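Local coordinates for 3-carboxy-cis,cis-muconate cycloisomerase (Acinetobacter calcoaceticus, PDB 1Q5N), which is a cycloisomerase of the fumarase/aspartase (lyase) superfamily, a largely helical enzyme that assembles as a tetramer of elongated subunits, at residues Val129-Gln143 / Ala339-Met352. Numbering follows the deposited sequence.
Sequences VQNQVQQCYETALSQ and AGALERTLDVLKGM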
ATOM      1  N   VAL A 129       4.292  22.109  10.931  1.00 34.93           N
ATOM      2  CA  VAL A 129       4.943  20.821  11.167  1.00 33.44           C
ATOM      3  C   VAL A 129       6.401  21.036  11.537  1.00 33.73           C
ATOM      4  O   VAL A 129       6.932  20.373  12.443  1.00 33.44           O
ATOM      5  CB  VAL A 129       4.843  19.893   9.911  1.00 34.20           C
ATOM      6  CG1 VAL A 129       5.884  18.788   9.975  1.00 31.70           C
ATOM      7  CG2 VAL A 129       3.465  19.297   9.833  1.00 33.53           C
ATOM      8  N   GLN A 130       7.051  21.982  10.863  1.00 33.64           N
ATOM      9  CA  GLN A 130       8.459  22.229  11.146  1.00 33.67           C
ATOM     10  C   GLN A 130       8.608  22.734  12.587  1.00 34.74           C
ATOM     11  O   GLN A 130       9.503  22.326  13.330  1.00 34.63           O
ATOM     12  CB  GLN A 130       9.043  23.255  10.171  1.00 34.21           C
ATOM     13  CG  GLN A 130      10.461  23.644  10.529  1.00 35.75           C
ATOM     14  CD  GLN A 130      11.197  24.314   9.400  1.00 42.45           C
ATOM     15  OE1 GLN A 130      10.598  24.941   8.515  1.00 42.06           O
ATOM     16  NE2 GLN A 130      12.533  24.191   9.419  1.00 46.34           N
ATOM     17  N   ASN A 131       7.720  23.619  12.991  1.00 34.36           N
ATOM     18  CA  ASN A 131       7.834  24.100  14.331  1.00 36.25           C
ATOM     19  C   ASN A 131       7.571  22.957  15.345  1.00 35.06           C
ATOM     20  O   ASN A 131       8.206  22.915  16.392  1.00 34.59           O
ATOM     21  CB  ASN A 131       6.879  25.266  14.557  1.00 38.00           C
ATOM     22  CG  ASN A 131       7.054  25.872  15.933  1.00 45.81           C
ATOM     23  OD1 ASN A 131       6.092  25.958  16.705  1.00 49.34           O
ATOM     24  ND2 ASN A 131       8.305  26.270  16.276  1.00 47.46           N
ATOM     25  N   GLN A 132       6.651  22.041  15.043  1.00 33.51           N
ATOM     26  CA  GLN A 132       6.402  20.917  15.956  1.00 33.42           C
ATOM     27  C   GLN A 132       7.661  20.052  16.041  1.00 33.17           C
ATOM     28  O   GLN A 132       8.072  19.648  17.107  1.00 32.81           O
ATOM     29  CB  GLN A 132       5.265  20.061  15.460  1.00 33.57           C
ATOM     30  CG  GLN A 132       3.929  20.752  15.468  1.00 32.99           C
ATOM     31  CD  GLN A 132       2.856  19.843  14.875  1.00 35.46           C
ATOM     32  OE1 GLN A 132       2.932  19.499  13.707  1.00 36.04           O
ATOM     33  NE2 GLN A 132       1.866  19.445  15.679  1.00 35.10           N
ATOM     34  N   VAL A 133       8.314  19.801  14.913  1.00 33.69           N
ATOM     35  CA  VAL A 133       9.516  18.977  14.959  1.00 33.66           C
ATOM     36  C   VAL A 133      10.620  19.658  15.783  1.00 35.99           C
ATOM     37  O   VAL A 133      11.352  18.991  16.525  1.00 35.06           O
ATOM     38  CB  VAL A 133      10.036  18.689  13.558  1.00 31.95           C
ATOM     39  CG1 VAL A 133      11.398  18.037  13.629  1.00 29.82           C
ATOM     40  CG2 VAL A 133       9.029  17.808  12.832  1.00 31.79           C
ATOM     41  N   GLN A 134      10.735  20.979  15.627  1.00 35.73           N
ATOM     42  CA  GLN A 134      11.715  21.778  16.329  1.00 34.99           C
ATOM     43  C   GLN A 134      11.471  21.642  17.865  1.00 34.62           C
ATOM     44  O   GLN A 134      12.413  21.459  18.616  1.00 32.15           O
ATOM     45  CB  GLN A 134      11.557  23.245  15.886  1.00 39.09           C
ATOM     46  CG  GLN A 134      12.524  24.214  16.517  1.00 44.48           C
ATOM     47  CD  GLN A 134      13.984  23.903  16.134  1.00 49.05           C
ATOM     48  OE1 GLN A 134      14.326  23.836  14.946  1.00 51.84           O
ATOM     49  NE2 GLN A 134      14.849  23.721  17.143  1.00 50.72           N
ATOM     50  N   GLN A 135      10.227  21.760  18.321  1.00 32.55           N
ATOM     51  CA  GLN A 135       9.952  21.607  19.739  1.00 34.65           C
ATOM     52  C   GLN A 135      10.215  20.168  20.224  1.00 35.12           C
ATOM     53  O   GLN A 135      10.703  19.974  21.346  1.00 35.25           O
ATOM     54  CB  GLN A 135       8.512  21.953  20.059  1.00 36.15           C
ATOM     55  CG  GLN A 135       8.218  23.357  19.891  1.00 41.58           C
ATOM     56  CD  GLN A 135       6.792  23.604  20.214  1.00 46.72           C
ATOM     57  OE1 GLN A 135       6.424  23.690  21.394  1.00 52.86           O
ATOM     58  NE2 GLN A 135       5.949  23.693  19.184  1.00 47.49           N
ATOM     59  N   CYS A 136       9.849  19.174  19.400  1.00 32.17           N
ATOM     60  CA  CYS A 136      10.105  17.789  19.739  1.00 31.50           C
ATOM     61  C   CYS A 136      11.617  17.624  19.889  1.00 29.79           C
ATOM     62  O   CYS A 136      12.071  17.004  20.843  1.00 29.12           O
ATOM     63  CB  CYS A 136       9.576  16.810  18.648  1.00 29.01           C
ATOM     64  SG  CYS A 136       7.800  16.552  18.753  1.00 31.78           S
ATOM     65  N   TYR A 137      12.388  18.158  18.947  1.00 29.25           N
ATOM     66  CA  TYR A 137      13.857  18.066  19.003  1.00 30.62           C
ATOM     67  C   TYR A 137      14.433  18.669  20.320  1.00 34.01           C
ATOM     68  O   TYR A 137      15.206  18.028  21.047  1.00 34.63           O
ATOM     69  CB  TYR A 137      14.433  18.791  17.811  1.00 28.12           C
ATOM     70  CG  TYR A 137      15.948  18.799  17.713  1.00 29.97           C
ATOM     71  CD1 TYR A 137      16.683  17.626  17.849  1.00 28.91           C
ATOM     72  CD2 TYR A 137      16.630  19.969  17.342  1.00 30.55           C
ATOM     73  CE1 TYR A 137      18.017  17.592  17.603  1.00 30.26           C
ATOM     74  CE2 TYR A 137      17.998  19.955  17.083  1.00 32.29           C
ATOM     75  CZ  TYR A 137      18.685  18.773  17.205  1.00 33.36           C
ATOM     76  OH  TYR A 137      20.023  18.742  16.865  1.00 35.07           O
ATOM     77  N   GLU A 138      14.032  19.900  20.611  1.00 35.74           N
ATOM     78  CA  GLU A 138      14.471  20.622  21.799  1.00 38.13           C
ATOM     79  C   GLU A 138      14.144  19.847  23.050  1.00 36.88           C
ATOM     80  O   GLU A 138      15.030  19.613  23.892  1.00 33.97           O
ATOM     81  CB  GLU A 138      13.815  22.007  21.866  1.00 39.12           C
ATOM     82  CG  GLU A 138      14.574  22.947  20.960  1.00 47.60           C
ATOM     83  CD  GLU A 138      13.924  24.314  20.822  1.00 52.41           C
ATOM     84  OE1 GLU A 138      12.795  24.535  21.350  1.00 55.71           O
ATOM     85  OE2 GLU A 138      14.552  25.163  20.160  1.00 55.18           O
ATOM     86  N   THR A 139      12.872  19.475  23.170  1.00 35.35           N
ATOM     87  CA  THR A 139      12.437  18.698  24.307  1.00 35.83           C
ATOM     88  C   THR A 139      13.208  17.337  24.382  1.00 36.20           C
ATOM     89  O   THR A 139      13.674  16.954  25.457  1.00 36.76           O
ATOM     90  CB  THR A 139      10.932  18.487  24.241  1.00 37.28           C
ATOM     91  OG1 THR A 139      10.298  19.764  24.099  1.00 39.43           O
ATOM     92  CG2 THR A 139      10.419  17.807  25.483  1.00 35.54           C
ATOM     93  N   ALA A 140      13.416  16.636  23.268  1.00 34.72           N
ATOM     94  CA  ALA A 140      14.123  15.367  23.396  1.00 34.21           C
ATOM     95  C   ALA A 140      15.567  15.614  23.845  1.00 34.73           C
ATOM     96  O   ALA A 140      16.093  14.847  24.645  1.00 34.35           O
ATOM     97  CB  ALA A 140      14.109  14.575  22.084  1.00 29.77           C
ATOM     98  N   LEU A 141      16.210  16.671  23.334  1.00 34.97           N
ATOM     99  CA  LEU A 141      17.594  16.941  23.726  1.00 35.72           C
ATOM    100  C   LEU A 141      17.655  17.232  25.239  1.00 35.78           C
ATOM    101  O   LEU A 141      18.506  16.736  25.932  1.00 36.12           O
ATOM    102  CB  LEU A 141      18.163  18.141  22.980  1.00 36.26           C
ATOM    103  CG  LEU A 141      18.473  18.090  21.486  1.00 38.07           C
ATOM    104  CD1 LEU A 141      18.627  19.543  20.998  1.00 38.56           C
ATOM    105  CD2 LEU A 141      19.729  17.273  21.208  1.00 37.65           C
ATOM    106  N   SER A 142      16.733  18.028  25.742  1.00 36.15           N
ATOM    107  CA  SER A 142      16.720  18.378  27.149  1.00 37.40           C
ATOM    108  C   SER A 142      16.504  17.151  28.076  1.00 37.19           C
ATOM    109  O   SER A 142      17.185  17.006  29.093  1.00 36.96           O
ATOM    110  CB  SER A 142      15.651  19.442  27.357  1.00 36.95           C
ATOM    111  OG  SER A 142      15.205  19.421  28.691  1.00 44.82           O
ATOM    112  N   GLN A 143      15.584  16.255  27.700  1.00 37.07           N
ATOM    113  CA  GLN A 143      15.307  15.055  28.479  1.00 35.23           C
ATOM    114  C   GLN A 143      16.463  14.101  28.353  1.00 34.30           C
ATOM    115  O   GLN A 143      16.783  13.389  29.289  1.00 33.59           O
ATOM    116  CB  GLN A 143      14.023  14.392  27.967  1.00 35.49           C
ATOM    117  CG  GLN A 143      12.840  15.304  28.156  1.00 34.81           C
ATOM    118  CD  GLN A 143      12.239  15.194  29.549  1.00 37.25           C
ATOM    119  OE1 GLN A 143      12.954  15.238  30.567  1.00 35.80           O
ATOM    120  NE2 GLN A 143      10.910  15.046  29.602  1.00 34.03           N
ATOM    121  N   ALA A 339       0.845  15.959  11.627  1.00 26.67           N
ATOM    122  CA  ALA A 339       0.770  17.065  12.591  1.00 26.54           C
ATOM    123  C   ALA A 339       0.064  16.516  13.847  1.00 27.54           C
ATOM    124  O   ALA A 339       0.463  16.819  14.975  1.00 26.45           O
ATOM    125  CB  ALA A 339      -0.020  18.270  11.973  1.00 28.62           C
ATOM    126  N   GLY A 340      -0.978  15.692  13.656  1.00 27.05           N
ATOM    127  CA  GLY A 340      -1.636  15.087  14.822  1.00 27.01           C
ATOM    128  C   GLY A 340      -0.679  14.174  15.611  1.00 27.18           C
ATOM    129  O   GLY A 340      -0.590  14.219  16.843  1.00 28.56           O
ATOM    130  N   ALA A 341       0.094  13.364  14.907  1.00 25.96           N
ATOM    131  CA  ALA A 341       1.006  12.453  15.603  1.00 27.62           C
ATOM    132  C   ALA A 341       2.114  13.243  16.318  1.00 28.84           C
ATOM    133  O   ALA A 341       2.540  12.870  17.402  1.00 30.14           O
ATOM    134  CB  ALA A 341       1.639  11.399  14.585  1.00 22.53           C
ATOM    135  N   LEU A 342       2.584  14.317  15.696  1.00 30.17           N
ATOM    136  CA  LEU A 342       3.621  15.169  16.295  1.00 31.69           C
ATOM    137  C   LEU A 342       3.072  15.848  17.534  1.00 32.81           C
ATOM    138  O   LEU A 342       3.750  15.929  18.556  1.00 32.88           O
ATOM    139  CB  LEU A 342       4.063  16.247  15.305  1.00 28.68           C
ATOM    140  CG  LEU A 342       5.015  15.726  14.278  1.00 27.06           C
ATOM    141  CD1 LEU A 342       5.210  16.759  13.198  1.00 27.26           C
ATOM    142  CD2 LEU A 342       6.311  15.405  15.005  1.00 27.92           C
ATOM    143  N   GLU A 343       1.842  16.338  17.451  1.00 32.89           N
ATOM    144  CA  GLU A 343       1.300  16.999  18.613  1.00 35.76           C
ATOM    145  C   GLU A 343       1.205  16.049  19.841  1.00 36.47           C
ATOM    146  O   GLU A 343       1.553  16.452  20.947  1.00 36.17           O
ATOM    147  CB  GLU A 343      -0.073  17.606  18.294  1.00 38.93           C
ATOM    148  CG  GLU A 343      -0.882  17.945  19.522  1.00 45.96           C
ATOM    149  CD  GLU A 343      -2.066  18.806  19.180  1.00 52.51           C
ATOM    150  OE1 GLU A 343      -1.888  20.053  19.129  1.00 55.96           O
ATOM    151  OE2 GLU A 343      -3.164  18.237  18.930  1.00 55.73           O
ATOM    152  N   ARG A 344       0.713  14.817  19.669  1.00 35.76           N
ATOM    153  CA  ARG A 344       0.641  13.893  20.794  1.00 34.50           C
ATOM    154  C   ARG A 344       2.055  13.466  21.266  1.00 34.38           C
ATOM    155  O   ARG A 344       2.318  13.360  22.466  1.00 33.99           O
ATOM    156  CB  ARG A 344      -0.227  12.719  20.407  1.00 35.38           C
ATOM    157  CG  ARG A 344      -1.647  13.148  20.556  1.00 38.91           C
ATOM    158  CD  ARG A 344      -2.518  12.385  19.692  1.00 42.97           C
ATOM    159  NE  ARG A 344      -3.762  13.117  19.481  1.00 49.80           N
ATOM    160  CZ  ARG A 344      -4.025  13.853  18.392  1.00 50.66           C
ATOM    161  NH1 ARG A 344      -3.145  13.959  17.402  1.00 48.87           N
ATOM    162  NH2 ARG A 344      -5.184  14.493  18.297  1.00 54.01           N
ATOM    163  N   THR A 345       2.979  13.262  20.336  1.00 32.84           N
ATOM    164  CA  THR A 345       4.332  12.908  20.733  1.00 33.12           C
ATOM    165  C   THR A 345       4.959  14.034  21.618  1.00 34.89           C
ATOM    166  O   THR A 345       5.571  13.752  22.667  1.00 34.52           O
ATOM    167  CB  THR A 345       5.183  12.612  19.485  1.00 30.67           C
ATOM    168  OG1 THR A 345       4.560  11.527  18.791  1.00 32.07           O
ATOM    169  CG2 THR A 345       6.673  12.237  19.857  1.00 28.70           C
ATOM    170  N   LEU A 346       4.801  15.298  21.213  1.00 35.76           N
ATOM    171  CA  LEU A 346       5.315  16.431  22.012  1.00 35.80           C
ATOM    172  C   LEU A 346       4.756  16.377  23.451  1.00 35.67           C
ATOM    173  O   LEU A 346       5.520  16.424  24.408  1.00 35.14           O
ATOM    174  CB  LEU A 346       4.934  17.759  21.358  1.00 35.25           C
ATOM    175  CG  LEU A 346       5.592  18.977  22.010  1.00 36.78           C
ATOM    176  CD1 LEU A 346       7.105  18.823  22.109  1.00 33.57           C
ATOM    177  CD2 LEU A 346       5.224  20.179  21.143  1.00 38.41           C
ATOM    178  N   ASP A 347       3.437  16.273  23.603  1.00 36.09           N
ATOM    179  CA  ASP A 347       2.841  16.153  24.939  1.00 38.75           C
ATOM    180  C   ASP A 347       3.542  15.079  25.790  1.00 37.92           C
ATOM    181  O   ASP A 347       3.830  15.301  26.965  1.00 39.70           O
ATOM    182  CB  ASP A 347       1.369  15.744  24.864  1.00 41.93           C
ATOM    183  CG  ASP A 347       0.489  16.855  24.455  1.00 46.91           C
ATOM    184  OD1 ASP A 347       0.996  18.005  24.405  1.00 50.85           O
ATOM    185  OD2 ASP A 347      -0.712  16.585  24.175  1.00 49.30           O
ATOM    186  N   VAL A 348       3.784  13.908  25.194  1.00 35.60           N
ATOM    187  CA  VAL A 348       4.426  12.814  25.894  1.00 33.58           C
ATOM    188  C   VAL A 348       5.890  13.119  26.224  1.00 34.93           C
ATOM    189  O   VAL A 348       6.339  12.809  27.328  1.00 33.32           O
ATOM    190  CB  VAL A 348       4.320  11.466  25.062  1.00 31.39           C
ATOM    191  CG1 VAL A 348       5.239  10.367  25.661  1.00 31.52           C
ATOM    192  CG2 VAL A 348       2.894  10.994  25.032  1.00 30.34           C
ATOM    193  N   LEU A 349       6.645  13.701  25.278  1.00 36.25           N
ATOM    194  CA  LEU A 349       8.047  14.001  25.545  1.00 38.43           C
ATOM    195  C   LEU A 349       8.182  15.017  26.674  1.00 40.63           C
ATOM    196  O   LEU A 349       9.140  14.951  27.435  1.00 41.54           O
ATOM    197  CB  LEU A 349       8.752  14.554  24.326  1.00 37.18           C
ATOM    198  CG  LEU A 349       9.146  13.572  23.238  1.00 39.87           C
ATOM    199  CD1 LEU A 349       9.675  14.363  22.025  1.00 40.19           C
ATOM    200  CD2 LEU A 349      10.192  12.615  23.720  1.00 39.04           C
ATOM    201  N   LYS A 350       7.223  15.940  26.776  1.00 42.02           N
ATOM    202  CA  LYS A 350       7.241  16.955  27.809  1.00 44.50           C
ATOM    203  C   LYS A 350       6.804  16.487  29.184  1.00 44.58           C
ATOM    204  O   LYS A 350       7.430  16.863  30.163  1.00 43.57           O
ATOM    205  CB  LYS A 350       6.363  18.138  27.432  1.00 46.61           C
ATOM    206  CG  LYS A 350       7.007  19.082  26.428  1.00 51.62           C
ATOM    207  CD  LYS A 350       6.082  20.261  26.127  1.00 54.71           C
ATOM    208  CE  LYS A 350       6.828  21.288  25.315  1.00 57.88           C
ATOM    209  NZ  LYS A 350       5.923  22.418  24.950  1.00 62.09           N
ATOM    210  N   GLY A 351       5.748  15.679  29.259  1.00 43.01           N
ATOM    211  CA  GLY A 351       5.258  15.265  30.567  1.00 43.11           C
ATOM    212  C   GLY A 351       5.483  13.818  30.947  1.00 43.08           C
ATOM    213  O   GLY A 351       4.813  13.268  31.814  1.00 43.03           O
ATOM    214  N   MET A 352       6.415  13.210  30.237  1.00 42.94           N
ATOM    215  CA  MET A 352       6.839  11.833  30.411  1.00 43.19           C
ATOM    216  C   MET A 352       7.188  11.541  31.893  1.00 43.11           C
ATOM    217  O   MET A 352       7.988  12.249  32.498  1.00 41.17           O
ATOM    218  CB  MET A 352       8.086  11.670  29.574  1.00 44.90           C
ATOM    219  CG  MET A 352       8.624  10.297  29.461  1.00 50.48           C
ATOM    220  SD  MET A 352      10.317  10.352  28.765  1.00 55.71           S
ATOM    221  CE  MET A 352      10.212  11.695  27.573  1.00 53.91           C
TER
HETATM  222  O   HOH W   1       0.763  20.712  18.552  1.00 46.75           O
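Leu342 enters helix 129-143 as a knob, its side chain lodged among Val129, Gln132, Val133 and Cys136. Its CD1 branch carries most of this packing, lying 3.9 Å from Val129 CG1 and 4.0 Å from Val133 CG2, while CD2 turns to Cys136 SG. The two helices run nearly parallel, their axes 22° apart, and an amide grips a backbone carbonyl near each end. Gln132 reaches across with its chain extended beyond CG, and NE2 donates to Ala339 O over 3.1 Å. The donor is tilted 24° from the carbonyl plane, and the helical N-H of Glu343 reaches the same oxygen from the opposite face. NE2 also donates weakly to a water that in turn donates to Glu343 OE1. At the other end Gln143 bends at chi2 (-85°), bringing NE2 to 2.8 Å from Leu349 O in a nearly straight bond with the oxygen in the amide plane. Between Gln132 and Gln143, Leu346 sets CD2 3.7 Å from Gln135 OE1, the two side chains crossing at about a right angle. Leu349 CD1 lies 3.8 Å from Cys136 O, and Thr139 CG2 rests on Leu349 CB. Helices 166-191 and 235-261 flank the pair within the superfamily's central helical bundle. Apolar packing is thus pinned by directional amide bonds, although buried Gln132 OE1 faces carbon, Leu342 CD1 (3.6 Å) and Ala339 CB, without a polar partner, a probable energetic cost.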